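Long-range contacts in cytosine deaminase (Klebsiella pneumoniae, PDB 4R85), which probably catalyses the hydrolytic deamination of cytosine and 5-methylcytosine, using an iron(II) ion held in an amidohydrolase-type barrel: residues T64-W70 / R82-R86; T95-L100 / L131-E137; G110-V114 / L141-Q145; V120-S124 / E152-Y157. All coordinates share one frame. Residues are numbered along the deposited sequence.

Contact 1: T64-W70 / R82-R86; sequences TAGEPEW and RWSQR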
loop_
_atom_site.group_PDB
_atom_site.type_symbol
_atom_site.label_atom_id
_atom_site.label_comp_id
_atom_site.label_asym_id
_atom_site.label_seq_id
_atom_site.Cartn_x
_atom_site.Cartn_y
_atom_site.Cartn_z
ATOM N N THR A 64 10.728 10.606 15.241
ATOM C CA THR A 64 11.237 10.269 16.579
ATOM C C THR A 64 11.160 8.770 16.862
ATOM O O THR A 64 11.378 8.341 17.994
ATOM C CB THR A 64 10.480 11.009 17.717
ATOM O OG1 THR A 64 9.118 10.567 17.773
ATOM C CG2 THR A 64 10.521 12.519 17.525
ATOM N N ALA A 65 10.846 7.982 15.835
ATOM C CA ALA A 65 10.799 6.523 15.973
ATOM C C ALA A 65 12.078 5.947 16.603
ATOM O O ALA A 65 13.191 6.211 16.130
ATOM C CB ALA A 65 10.545 5.873 14.620
ATOM N N GLY A 66 11.899 5.173 17.673
ATOM C CA GLY A 66 12.995 4.504 18.362
ATOM C C GLY A 66 13.701 5.310 19.442
ATOM O O GLY A 66 14.684 4.841 20.033
ATOM N N GLU A 67 13.211 6.520 19.698
ATOM C CA GLU A 67 13.802 7.410 20.699
ATOM C C GLU A 67 12.895 7.514 21.916
ATOM O O GLU A 67 11.794 8.048 21.815
ATOM C CB GLU A 67 13.971 8.818 20.119
ATOM C CG GLU A 67 14.825 8.898 18.859
ATOM C CD GLU A 67 14.837 10.291 18.241
ATOM O OE1 GLU A 67 14.103 11.181 18.729
ATOM O OE2 GLU A 67 15.582 10.497 17.257
ATOM N N PRO A 68 13.356 7.039 23.084
ATOM C CA PRO A 68 14.645 6.398 23.365
ATOM C C PRO A 68 14.583 4.884 23.148
ATOM O O PRO A 68 15.605 4.204 23.187
ATOM C CB PRO A 68 14.862 6.722 24.845
ATOM C CG PRO A 68 13.488 6.720 25.410
ATOM C CD PRO A 68 12.570 7.246 24.318
ATOM N N GLU A 69 13.385 4.354 22.919
ATOM C CA GLU A 69 13.272 2.951 22.537
ATOM C C GLU A 69 12.092 2.714 21.599
ATOM O O GLU A 69 11.285 3.612 21.357
ATOM C CB GLU A 69 13.213 2.032 23.762
ATOM C CG GLU A 69 12.062 2.297 24.710
ATOM C CD GLU A 69 12.224 1.561 26.036
ATOM O OE1 GLU A 69 11.997 0.330 26.077
ATOM O OE2 GLU A 69 12.583 2.214 27.039
ATOM N N TRP A 70 12.004 1.498 21.073
ATOM C CA TRP A 70 11.014 1.167 20.054
ATOM C C TRP A 70 9.668 0.702 20.617
ATOM O O TRP A 70 9.595 0.126 21.703
ATOM C CB TRP A 70 11.579 0.103 19.108
ATOM C CG TRP A 70 12.632 0.640 18.203
ATOM C CD1 TRP A 70 13.975 0.675 18.433
ATOM C CD2 TRP A 70 12.427 1.240 16.917
ATOM N NE1 TRP A 70 14.622 1.255 17.367
ATOM C CE2 TRP A 70 13.693 1.609 16.424
ATOM C CE3 TRP A 70 11.297 1.493 16.136
ATOM C CZ2 TRP A 70 13.859 2.225 15.183
ATOM C CZ3 TRP A 70 11.463 2.100 14.901
ATOM C CH2 TRP A 70 12.732 2.459 14.438
ATOM N N ARG A 82 5.845 5.337 24.823
ATOM C CA ARG A 82 7.126 5.693 24.226
ATOM C C ARG A 82 7.205 7.196 23.978
ATOM O O ARG A 82 8.260 7.811 24.164
ATOM C CB ARG A 82 7.346 4.946 22.907
ATOM C CG ARG A 82 7.433 3.439 23.051
ATOM C CD ARG A 82 8.719 2.980 23.754
ATOM N NE ARG A 82 8.587 1.578 24.139
ATOM C CZ ARG A 82 8.547 1.139 25.392
ATOM N NH1 ARG A 82 8.395 -0.154 25.628
ATOM N NH2 ARG A 82 8.675 1.986 26.409
ATOM N N TRP A 83 6.085 7.775 23.552
ATOM C CA TRP A 83 6.012 9.204 23.303
ATOM C C TRP A 83 6.221 9.967 24.598
ATOM O O TRP A 83 6.903 10.996 24.625
ATOM C CB TRP A 83 4.661 9.577 22.677
ATOM C CG TRP A 83 4.457 11.055 22.530
ATOM C CD1 TRP A 83 3.432 11.798 23.048
ATOM C CD2 TRP A 83 5.304 11.978 21.818
ATOM N NE1 TRP A 83 3.589 13.119 22.699
ATOM C CE2 TRP A 83 4.724 13.257 21.944
ATOM C CE3 TRP A 83 6.498 11.845 21.097
ATOM C CZ2 TRP A 83 5.294 14.399 21.370
ATOM C CZ3 TRP A 83 7.064 12.984 20.520
ATOM C CH2 TRP A 83 6.461 14.241 20.664
ATOM N N SER A 84 5.626 9.466 25.673
ATOM C CA SER A 84 5.832 10.057 26.995
ATOM C C SER A 84 7.321 10.099 27.383
ATOM O O SER A 84 7.798 11.083 27.935
ATOM C CB SER A 84 5.008 9.303 28.041
ATOM O OG SER A 84 5.135 9.918 29.309
ATOM N N GLN A 85 8.056 9.034 27.084
ATOM C CA GLN A 85 9.504 9.022 27.299
ATOM C C GLN A 85 10.222 10.070 26.455
ATOM O O GLN A 85 11.165 10.724 26.921
ATOM C CB GLN A 85 10.081 7.657 26.939
ATOM C CG GLN A 85 9.637 6.529 27.827
ATOM C CD GLN A 85 10.230 5.214 27.374
ATOM O OE1 GLN A 85 9.849 4.686 26.335
ATOM N NE2 GLN A 85 11.190 4.692 28.139
ATOM N N ARG A 86 9.793 10.193 25.201
ATOM C CA ARG A 86 10.424 11.102 24.251
ATOM C C ARG A 86 10.167 12.554 24.639
ATOM O O ARG A 86 11.006 13.426 24.395
ATOM C CB ARG A 86 9.912 10.829 22.829
ATOM C CG ARG A 86 10.558 11.699 21.740
ATOM C CD ARG A 86 12.091 11.655 21.820
ATOM N NE ARG A 86 12.709 12.310 20.669
ATOM C CZ ARG A 86 12.947 13.618 20.588
ATOM N NH1 ARG A 86 13.507 14.124 19.499
ATOM N NH2 ARG A 86 12.615 14.424 21.590
#
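A loop can be fixed to a helix by two acidic side chains with an apolar residue packed between them, and the pairing of Thr-64 to Trp-70 with residues 82-86, through Glu-67, Pro-68 and Glu-69, illustrates the case. The ionic part begins with Glu-67, whose OE1 accepts a hydrogen bond from Arg-86 NE at 2.6 Å within a salt bridge; Arg-86 NH1 adds a weak bond to the same OE1 at 3.1 Å. Glu-69 lies over one face of the Arg-82 guanidinium, so its long salt bridge, OE1 to Arg-82 NH1 at 3.7 Å, is a matter of charge alone.

Three further hydrogen bonds each pair a charged group with a neutral one. Arg-82 NE reaches the carbonyl Trp-70 O at 3.0 Å, and Gln-85 NE2 donates to Glu-69 OE2 at 3.0 Å. Arg-82 NH2 also donates to Gln-85 OE1 at 2.9 Å, orienting that amide.

Pro-68, after a cis peptide bond, packs between the two acids, its CD 3.6 Å from Gln-85 CB; at the start of the loop, Thr-64 CG2 lies 3.8 Å from Arg-86 NE. A type II turn from Thr-64 to Glu-67, with Gly-66 at positive phi, shapes the loop.

The loop follows strand 47-57 and folds back on helix 76-87, whose Trp-83 approaches the bound 5-methylcytosine to about 7 Å (side chain to ligand). Arg-86 also bridges to Asp-94 of helix 92-108, and Trp-70 meets Tyr-338 of the second subunit.

Contact 2: T95-L100 / L131-E137; sequences TRQRAL and LLAVKQE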
loop_
_atom_site.group_PDB
_atom_site.type_symbol
_atom_site.label_atom_id
_atom_site.label_comp_id
_atom_site.label_asym_id
_atom_site.label_seq_id
_atom_site.Cartn_x
_atom_site.Cartn_y
_atom_site.Cartn_z
ATOM N N THR A 95 11.932 20.224 17.776
ATOM C CA THR A 95 10.636 20.059 17.133
ATOM C C THR A 95 10.629 20.751 15.780
ATOM O O THR A 95 10.185 20.185 14.779
ATOM C CB THR A 95 9.524 20.622 18.020
ATOM O OG1 THR A 95 9.535 19.923 19.270
ATOM C CG2 THR A 95 8.142 20.474 17.354
ATOM N N ARG A 96 11.145 21.973 15.755
ATOM C CA ARG A 96 11.183 22.760 14.529
ATOM C C ARG A 96 11.905 22.035 13.398
ATOM O O ARG A 96 11.402 21.972 12.272
ATOM C CB ARG A 96 11.863 24.099 14.789
ATOM C CG ARG A 96 12.084 24.926 13.545
ATOM C CD ARG A 96 12.794 26.228 13.897
ATOM N NE ARG A 96 13.110 26.989 12.698
ATOM C CZ ARG A 96 14.242 26.856 12.019
ATOM N NH1 ARG A 96 15.165 25.998 12.438
ATOM N NH2 ARG A 96 14.456 27.579 10.928
ATOM N N GLN A 97 13.078 21.483 13.704
ATOM C CA GLN A 97 13.893 20.816 12.694
ATOM C C GLN A 97 13.216 19.580 12.108
ATOM O O GLN A 97 13.205 19.393 10.884
ATOM C CB GLN A 97 15.271 20.471 13.260
ATOM C CG GLN A 97 16.118 21.707 13.545
ATOM C CD GLN A 97 17.336 21.400 14.384
ATOM O OE1 GLN A 97 17.435 20.327 14.983
ATOM N NE2 GLN A 97 18.276 22.343 14.438
ATOM N N ARG A 98 12.648 18.748 12.974
ATOM C CA ARG A 98 11.925 17.554 12.525
ATOM C C ARG A 98 10.655 17.905 11.749
ATOM O O ARG A 98 10.344 17.292 10.724
ATOM C CB ARG A 98 11.575 16.653 13.714
ATOM C CG ARG A 98 12.794 16.018 14.379
ATOM C CD ARG A 98 12.402 15.085 15.541
ATOM N NE ARG A 98 11.947 15.823 16.720
ATOM C CZ ARG A 98 10.670 16.040 17.034
ATOM N NH1 ARG A 98 9.693 15.586 16.260
ATOM N NH2 ARG A 98 10.366 16.730 18.126
ATOM N N ALA A 99 9.917 18.893 12.242
ATOM C CA ALA A 99 8.685 19.313 11.580
ATOM C C ALA A 99 8.979 19.851 10.181
ATOM O O ALA A 99 8.284 19.528 9.216
ATOM C CB ALA A 99 7.960 20.355 12.419
ATOM N N LEU A 100 10.025 20.663 10.072
ATOM C CA LEU A 100 10.388 21.254 8.791
ATOM C C LEU A 100 10.823 20.204 7.781
ATOM O O LEU A 100 10.472 20.292 6.612
ATOM C CB LEU A 100 11.472 22.316 8.970
ATOM C CG LEU A 100 10.950 23.620 9.573
ATOM C CD1 LEU A 100 12.098 24.587 9.768
ATOM C CD2 LEU A 100 9.856 24.226 8.689
ATOM N N LEU A 131 5.638 24.822 16.694
ATOM C CA LEU A 131 4.784 24.640 15.521
ATOM C C LEU A 131 3.980 25.891 15.152
ATOM O O LEU A 131 3.699 26.117 13.978
ATOM C CB LEU A 131 3.898 23.395 15.664
ATOM C CG LEU A 131 4.752 22.131 15.489
ATOM C CD1 LEU A 131 4.071 20.898 16.036
ATOM C CD2 LEU A 131 5.101 21.925 14.035
ATOM N N LEU A 132 3.635 26.707 16.143
ATOM C CA LEU A 132 3.015 28.000 15.858
ATOM C C LEU A 132 3.969 28.888 15.063
ATOM O O LEU A 132 3.544 29.612 14.163
ATOM C CB LEU A 132 2.562 28.706 17.142
ATOM C CG LEU A 132 1.327 28.107 17.832
ATOM C CD1 LEU A 132 1.208 28.625 19.258
ATOM C CD2 LEU A 132 0.064 28.434 17.053
ATOM N N ALA A 133 5.258 28.831 15.387
ATOM C CA ALA A 133 6.252 29.577 14.622
ATOM C C ALA A 133 6.455 28.962 13.237
ATOM O O ALA A 133 6.587 29.684 12.245
ATOM C CB ALA A 133 7.571 29.653 15.370
ATOM N N VAL A 134 6.481 27.632 13.187
ATOM C CA VAL A 134 6.661 26.888 11.939
ATOM C C VAL A 134 5.541 27.223 10.953
ATOM O O VAL A 134 5.754 27.285 9.736
ATOM C CB VAL A 134 6.697 25.362 12.207
ATOM C CG1 VAL A 134 6.287 24.566 10.973
ATOM C CG2 VAL A 134 8.084 24.928 12.697
ATOM N N LYS A 135 4.353 27.464 11.492
ATOM C CA LYS A 135 3.207 27.846 10.680
ATOM C C LYS A 135 3.505 29.114 9.877
ATOM O O LYS A 135 3.066 29.253 8.737
ATOM C CB LYS A 135 1.975 28.032 11.569
ATOM C CG LYS A 135 0.759 28.614 10.865
ATOM C CD LYS A 135 -0.398 28.727 11.848
ATOM C CE LYS A 135 -1.589 29.438 11.230
ATOM N NZ LYS A 135 -2.737 29.513 12.174
ATOM N N GLN A 136 4.272 30.027 10.467
ATOM C CA GLN A 136 4.666 31.248 9.777
ATOM C C GLN A 136 5.871 31.006 8.876
ATOM O O GLN A 136 5.910 31.472 7.741
ATOM C CB GLN A 136 4.981 32.363 10.782
ATOM C CG GLN A 136 3.835 32.679 11.733
ATOM C CD GLN A 136 2.544 33.010 10.998
ATOM O OE1 GLN A 136 2.544 33.795 10.047
ATOM N NE2 GLN A 136 1.438 32.404 11.430
ATOM N N GLU A 137 6.846 30.263 9.391
ATOM C CA GLU A 137 8.092 30.013 8.674
ATOM C C GLU A 137 7.868 29.222 7.385
ATOM O O GLU A 137 8.542 29.460 6.381
ATOM C CB GLU A 137 9.082 29.268 9.577
ATOM C CG GLU A 137 10.420 28.958 8.920
ATOM C CD GLU A 137 11.444 28.388 9.894
ATOM O OE1 GLU A 137 11.046 27.943 10.996
ATOM O OE2 GLU A 137 12.647 28.384 9.552
#
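Two helical segments, 95-100 and 131-137, cross with their axes 9.8 Å apart at closest approach and their N-to-C directions 45° apart, a signed crossing angle of -45°. They belong to helices 92-108 and 126-137, in the helical layer outside the strands of this TIM-barrel-type amidohydrolase fold. The backbones come nearest at Arg-96 and Val-134, whose CA atoms are 6.6 Å apart. Such an oblique crossing in the same general direction is what one expects where successive helices lie against a barrel of parallel strands.

Small and branched apolar side chains fill the interface. Ala-99 offers only a methyl group, which lets Leu-131 come close: Ala-99 CB and Leu-131 CD2 are 3.6 Å apart. Thr-95 CG2 packs at 4.2 Å from Leu-131 CG, while its hydroxyl is bonded back to Thr-91 O, just ahead of helix 92-108. One turn further on, Val-134 is flanked by Arg-96 and Leu-100, with Leu-100 CD2 at 4.3 Å from Val-134 CG1 and the aliphatic Arg-96 CG at 4.1 Å from Val-134 CG2.

Toward the solvent the chemistry turns ionic. The extended Arg-96 and Glu-137 meet over this apolar layer in a two-pronged salt bridge, and Arg-96 NH1 has a second acidic partner in Glu-93. Arg-96 NE donates to Glu-137 OE1 at 2.8 Å, and Arg-96 NH2 donates to Glu-137 OE2 at a very short 2.4 Å.

Contact 3: G110-V114 / L141-Q145; sequences GVQHV and LIDLQ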
loop_
_atom_site.group_PDB
_atom_site.type_symbol
_atom_site.label_atom_id
_atom_site.label_comp_id
_atom_site.label_asym_id
_atom_site.label_seq_id
_atom_site.Cartn_x
_atom_site.Cartn_y
_atom_site.Cartn_z
ATOM N N GLY A 110 3.376 17.135 -3.250
ATOM C CA GLY A 110 2.262 17.958 -3.701
ATOM C C GLY A 110 1.285 18.441 -2.643
ATOM O O GLY A 110 0.219 18.962 -2.971
ATOM N N VAL A 111 1.635 18.278 -1.375
ATOM C CA VAL A 111 0.751 18.707 -0.297
ATOM C C VAL A 111 0.955 20.179 0.025
ATOM O O VAL A 111 2.075 20.594 0.318
ATOM C CB VAL A 111 0.999 17.898 0.985
ATOM C CG1 VAL A 111 0.154 18.460 2.112
ATOM C CG2 VAL A 111 0.674 16.426 0.743
ATOM N N GLN A 112 -0.120 20.969 -0.021
ATOM C CA GLN A 112 -0.024 22.389 0.319
ATOM C C GLN A 112 -0.913 22.777 1.505
ATOM O O GLN A 112 -0.905 23.922 1.954
ATOM C CB GLN A 112 -0.368 23.259 -0.888
ATOM C CG GLN A 112 0.641 23.197 -2.037
ATOM C CD GLN A 112 0.382 24.271 -3.080
ATOM O OE1 GLN A 112 -0.045 25.378 -2.745
ATOM N NE2 GLN A 112 0.616 23.944 -4.352
ATOM N N HIS A 113 -1.704 21.823 1.974
ATOM C CA HIS A 113 -2.591 22.035 3.109
ATOM C C HIS A 113 -2.386 20.928 4.133
ATOM O O HIS A 113 -2.443 19.741 3.808
ATOM C CB HIS A 113 -4.046 22.100 2.647
ATOM C CG HIS A 113 -4.319 23.251 1.735
ATOM N ND1 HIS A 113 -4.502 24.535 2.198
ATOM C CD2 HIS A 113 -4.397 23.320 0.385
ATOM C CE1 HIS A 113 -4.703 25.345 1.174
ATOM N NE2 HIS A 113 -4.643 24.634 0.061
ATOM N N VAL A 114 -2.119 21.324 5.373
ATOM C CA VAL A 114 -1.773 20.373 6.412
ATOM C C VAL A 114 -2.474 20.732 7.714
ATOM O O VAL A 114 -2.490 21.888 8.111
ATOM C CB VAL A 114 -0.250 20.387 6.679
ATOM C CG1 VAL A 114 0.120 19.437 7.839
ATOM C CG2 VAL A 114 0.529 20.035 5.422
ATOM N N LEU A 141 5.399 27.280 1.698
ATOM C CA LEU A 141 5.173 25.923 1.204
ATOM C C LEU A 141 3.754 25.430 1.459
ATOM O O LEU A 141 3.133 24.817 0.592
ATOM C CB LEU A 141 6.169 24.946 1.851
ATOM C CG LEU A 141 7.659 25.290 1.704
ATOM C CD1 LEU A 141 8.533 24.227 2.368
ATOM C CD2 LEU A 141 8.045 25.463 0.240
ATOM N N ILE A 142 3.246 25.667 2.665
ATOM C CA ILE A 142 1.978 25.067 3.068
ATOM C C ILE A 142 1.122 26.010 3.900
ATOM O O ILE A 142 1.613 26.980 4.469
ATOM C CB ILE A 142 2.209 23.816 3.948
ATOM C CG1 ILE A 142 2.856 24.225 5.275
ATOM C CG2 ILE A 142 3.040 22.771 3.216
ATOM C CD1 ILE A 142 3.068 23.069 6.257
ATOM N N ASP A 143 -0.167 25.701 3.971
ATOM C CA ASP A 143 -1.056 26.350 4.920
ATOM C C ASP A 143 -1.288 25.366 6.067
ATOM O O ASP A 143 -1.940 24.334 5.890
ATOM C CB ASP A 143 -2.381 26.728 4.250
ATOM C CG ASP A 143 -2.214 27.814 3.200
ATOM O OD1 ASP A 143 -2.153 27.491 1.991
ATOM O OD2 ASP A 143 -2.138 28.993 3.589
ATOM N N LEU A 144 -0.739 25.683 7.236
ATOM C CA LEU A 144 -0.769 24.757 8.367
ATOM C C LEU A 144 -1.872 25.083 9.371
ATOM O O LEU A 144 -1.962 26.210 9.851
ATOM C CB LEU A 144 0.589 24.778 9.081
ATOM C CG LEU A 144 0.784 23.826 10.268
ATOM C CD1 LEU A 144 0.662 22.371 9.810
ATOM C CD2 LEU A 144 2.143 24.075 10.927
ATOM N N GLN A 145 -2.701 24.093 9.698
ATOM C CA GLN A 145 -3.621 24.223 10.828
ATOM C C GLN A 145 -3.089 23.450 12.020
ATOM O O GLN A 145 -2.517 22.376 11.863
ATOM C CB GLN A 145 -5.004 23.693 10.472
ATOM C CG GLN A 145 -5.682 24.501 9.382
ATOM C CD GLN A 145 -7.109 24.043 9.132
ATOM O OE1 GLN A 145 -7.648 23.209 9.866
ATOM N NE2 GLN A 145 -7.731 24.594 8.094
HETATM O O HOH W 1 3.888 22.352 -0.654
HETATM O O HOH W 2 -4.707 24.384 5.284
#
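This is a buried parallel strand pairing, formed where strands 111-119 and 143-149 begin side by side in the barrel sheet. Their short segments run 4.9 Å apart at closest approach, with directions differing by 25°. Asp-143 N donates to Gln-112 O at 2.8 Å, Val-114 N to Asp-143 O at 3.1 Å and Gln-145 N to Val-114 O at 2.7 Å, so that the bonds of each strand alternate in the parallel manner. Before the pairing starts, one water bridges the carbonyls, 2.7 Å from Val-111 O and 2.9 Å from Leu-141 O.

Side chains separate by face. On one, His-113 CE1 lies 3.4 Å from Asp-143 OD1, which is held in a salt bridge by Arg-395. On the other, Val-114 CG1 touches Leu-144 CD1 at 3.6 Å; Val-114 CG2 also meets Ile-142 CD1 at 4.0 Å, and Val-114 and Ile-142 pack on Leu-106 and Ile-103 of helix 92-108.

Gly-110 ends that helix as the C-prime residue of a Schellman motif, turning the chain into the strand. With helix 126-137 connecting the two strands, the arrangement is the beta-alpha-beta crossover from which TIM barrels of the amidohydrolase family are built.

Contact 4: V120-S124 / E152-Y157; sequences VTDPS and EGIESY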
loop_
_atom_site.group_PDB
_atom_site.type_symbol
_atom_site.label_atom_id
_atom_site.label_comp_id
_atom_site.label_asym_id
_atom_site.label_seq_id
_atom_site.Cartn_x
_atom_site.Cartn_y
_atom_site.Cartn_z
ATOM N N VAL A 120 -0.697 18.590 23.786
ATOM C CA VAL A 120 -0.690 19.694 24.749
ATOM C C VAL A 120 -0.753 19.185 26.193
ATOM O O VAL A 120 -0.813 19.973 27.130
ATOM C CB VAL A 120 -1.820 20.721 24.490
ATOM C CG1 VAL A 120 -1.671 21.341 23.098
ATOM C CG2 VAL A 120 -3.193 20.076 24.639
ATOM N N THR A 121 -0.738 17.866 26.372
ATOM C CA THR A 121 -0.510 17.317 27.706
ATOM C C THR A 121 0.999 17.299 27.946
ATOM O O THR A 121 1.633 16.253 28.105
ATOM C CB THR A 121 -1.168 15.939 27.927
ATOM O OG1 THR A 121 -0.823 15.056 26.853
ATOM C CG2 THR A 121 -2.700 16.086 28.002
ATOM N N ASP A 122 1.557 18.503 27.936
ATOM C CA ASP A 122 2.979 18.748 28.143
ATOM C C ASP A 122 3.026 20.138 28.761
ATOM O O ASP A 122 2.708 21.130 28.108
ATOM C CB ASP A 122 3.736 18.693 26.804
ATOM C CG ASP A 122 5.252 18.884 26.963
ATOM O OD1 ASP A 122 5.696 19.334 28.038
ATOM O OD2 ASP A 122 6.007 18.580 26.006
ATOM N N PRO A 123 3.386 20.215 30.047
ATOM C CA PRO A 123 3.318 21.492 30.763
ATOM C C PRO A 123 4.210 22.578 30.151
ATOM O O PRO A 123 3.983 23.756 30.413
ATOM C CB PRO A 123 3.787 21.124 32.177
ATOM C CG PRO A 123 3.448 19.674 32.303
ATOM C CD PRO A 123 3.719 19.094 30.942
ATOM N N SER A 124 5.191 22.193 29.339
ATOM C CA SER A 124 6.077 23.176 28.709
ATOM C C SER A 124 5.445 23.782 27.453
ATOM O O SER A 124 5.817 24.884 27.037
ATOM C CB SER A 124 7.419 22.530 28.336
ATOM O OG SER A 124 7.235 21.585 27.290
ATOM N N GLU A 152 -2.685 12.666 26.586
ATOM C CA GLU A 152 -2.870 11.856 27.784
ATOM C C GLU A 152 -4.198 12.124 28.490
ATOM O O GLU A 152 -4.406 11.719 29.637
ATOM C CB GLU A 152 -1.654 11.981 28.709
ATOM C CG GLU A 152 -0.412 11.433 28.000
ATOM C CD GLU A 152 0.804 11.335 28.887
ATOM O OE1 GLU A 152 1.905 11.697 28.414
ATOM O OE2 GLU A 152 0.658 10.890 30.043
ATOM N N GLY A 153 -5.107 12.788 27.785
ATOM C CA GLY A 153 -6.441 13.011 28.303
ATOM C C GLY A 153 -6.651 14.409 28.841
ATOM O O GLY A 153 -5.727 15.045 29.359
ATOM N N ILE A 154 -7.876 14.895 28.698
ATOM C CA ILE A 154 -8.287 16.160 29.289
ATOM C C ILE A 154 -8.591 15.992 30.781
ATOM O O ILE A 154 -8.119 16.767 31.621
ATOM C CB ILE A 154 -9.543 16.706 28.566
ATOM C CG1 ILE A 154 -9.198 17.025 27.115
ATOM C CG2 ILE A 154 -10.091 17.937 29.283
ATOM C CD1 ILE A 154 -10.384 17.470 26.276
ATOM N N GLU A 155 -9.388 14.981 31.110
ATOM C CA GLU A 155 -9.860 14.803 32.477
ATOM C C GLU A 155 -8.900 13.930 33.268
ATOM O O GLU A 155 -8.990 13.855 34.488
ATOM C CB GLU A 155 -11.250 14.143 32.490
ATOM C CG GLU A 155 -12.258 14.699 31.493
ATOM C CD GLU A 155 -12.807 16.071 31.895
ATOM O OE1 GLU A 155 -13.951 16.381 31.510
ATOM O OE2 GLU A 155 -12.106 16.841 32.594
ATOM N N SER A 156 -7.990 13.269 32.558
ATOM C CA SER A 156 -7.179 12.201 33.142
ATOM C C SER A 156 -5.704 12.596 33.328
ATOM O O SER A 156 -4.897 11.801 33.812
ATOM C CB SER A 156 -7.289 10.941 32.268
ATOM O OG SER A 156 -8.650 10.659 31.915
ATOM N N TYR A 157 -5.367 13.823 32.942
ATOM C CA TYR A 157 -4.003 14.349 33.029
ATOM C C TYR A 157 -4.038 15.604 33.892
ATOM O O TYR A 157 -5.000 16.370 33.810
ATOM C CB TYR A 157 -3.510 14.707 31.625
ATOM C CG TYR A 157 -2.054 15.103 31.550
ATOM C CD1 TYR A 157 -1.677 16.446 31.542
ATOM C CD2 TYR A 157 -1.055 14.136 31.496
ATOM C CE1 TYR A 157 -0.344 16.816 31.480
ATOM C CE2 TYR A 157 0.289 14.498 31.436
ATOM C CZ TYR A 157 0.634 15.838 31.429
ATOM O OH TYR A 157 1.953 16.206 31.363
HETATM O O HOH W 3 3.675 14.997 29.729
#
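In a TIM-barrel-type fold the loops that follow successive strands sit side by side, and here the loop after strand 111-119 meets the one after strand 143-149. The meeting turns on the conformations of two side chains, Thr-121 and Tyr-157. Thr-121, at the centre of an inverse gamma turn, takes the p rotamer (chi1 50°), in which OG1 accepts a hydrogen bond from Glu-152 N at 3.0 Å and CG2 lies 3.5 Å from Gly-153 O. The same hydroxyl is bonded to Asp-119.

Tyr-157, with chi1 near t and chi2 at -98°, lays its ring flat against this threonine. Thr-121 CB stands 3.6 Å from the centroid of the Tyr-157 ring and only 8° off its normal, a CH-pi contact over the face. The phenol end extends to Pro-123, whose CD is 3.4 Å from Tyr-157 OH.

Asp-122 points its CB away from the other loop and, as a t rotamer, forms an Asx turn in which Ser-124 N donates to Asp-122 OD1 at 3.2 Å. Glu-152 directs its carboxylate to Lys-87, which also bonds Thr-121 O, tying both loops to the end of helix 76-87. Glu-152 lies about 9 Å from the bound 5-methylcytosine, side chain to ligand, so the pairing belongs to the periphery of the active-site end. A water completes the join, lying 2.9 Å from Thr-121 O and 2.7 Å from Tyr-157 OH.

How the contacts relate
The four contacts show how chemistry follows position in a barrel. Contact 3 is the buried one, made mainly by backbone bonds between strands; contact 2 adds the helical layer outside it, with Val-134 CG1 at 4.2 Å from Leu-144 CD2, and changes from apolar packing to an ionic pair toward solvent. Contacts 1 and 4 are partly buried loop contacts, their centres both about 23 Å from the chain's centre, and depend on side chains: charges in contact 1, a CH-pi contact and a water in contact 4. Strands 111-119 and 143-149 lead from contact 3 to the loops of contact 4, while Thr-64 and Arg-86 of contact 1 touch Arg-98 of contact 2's first helix.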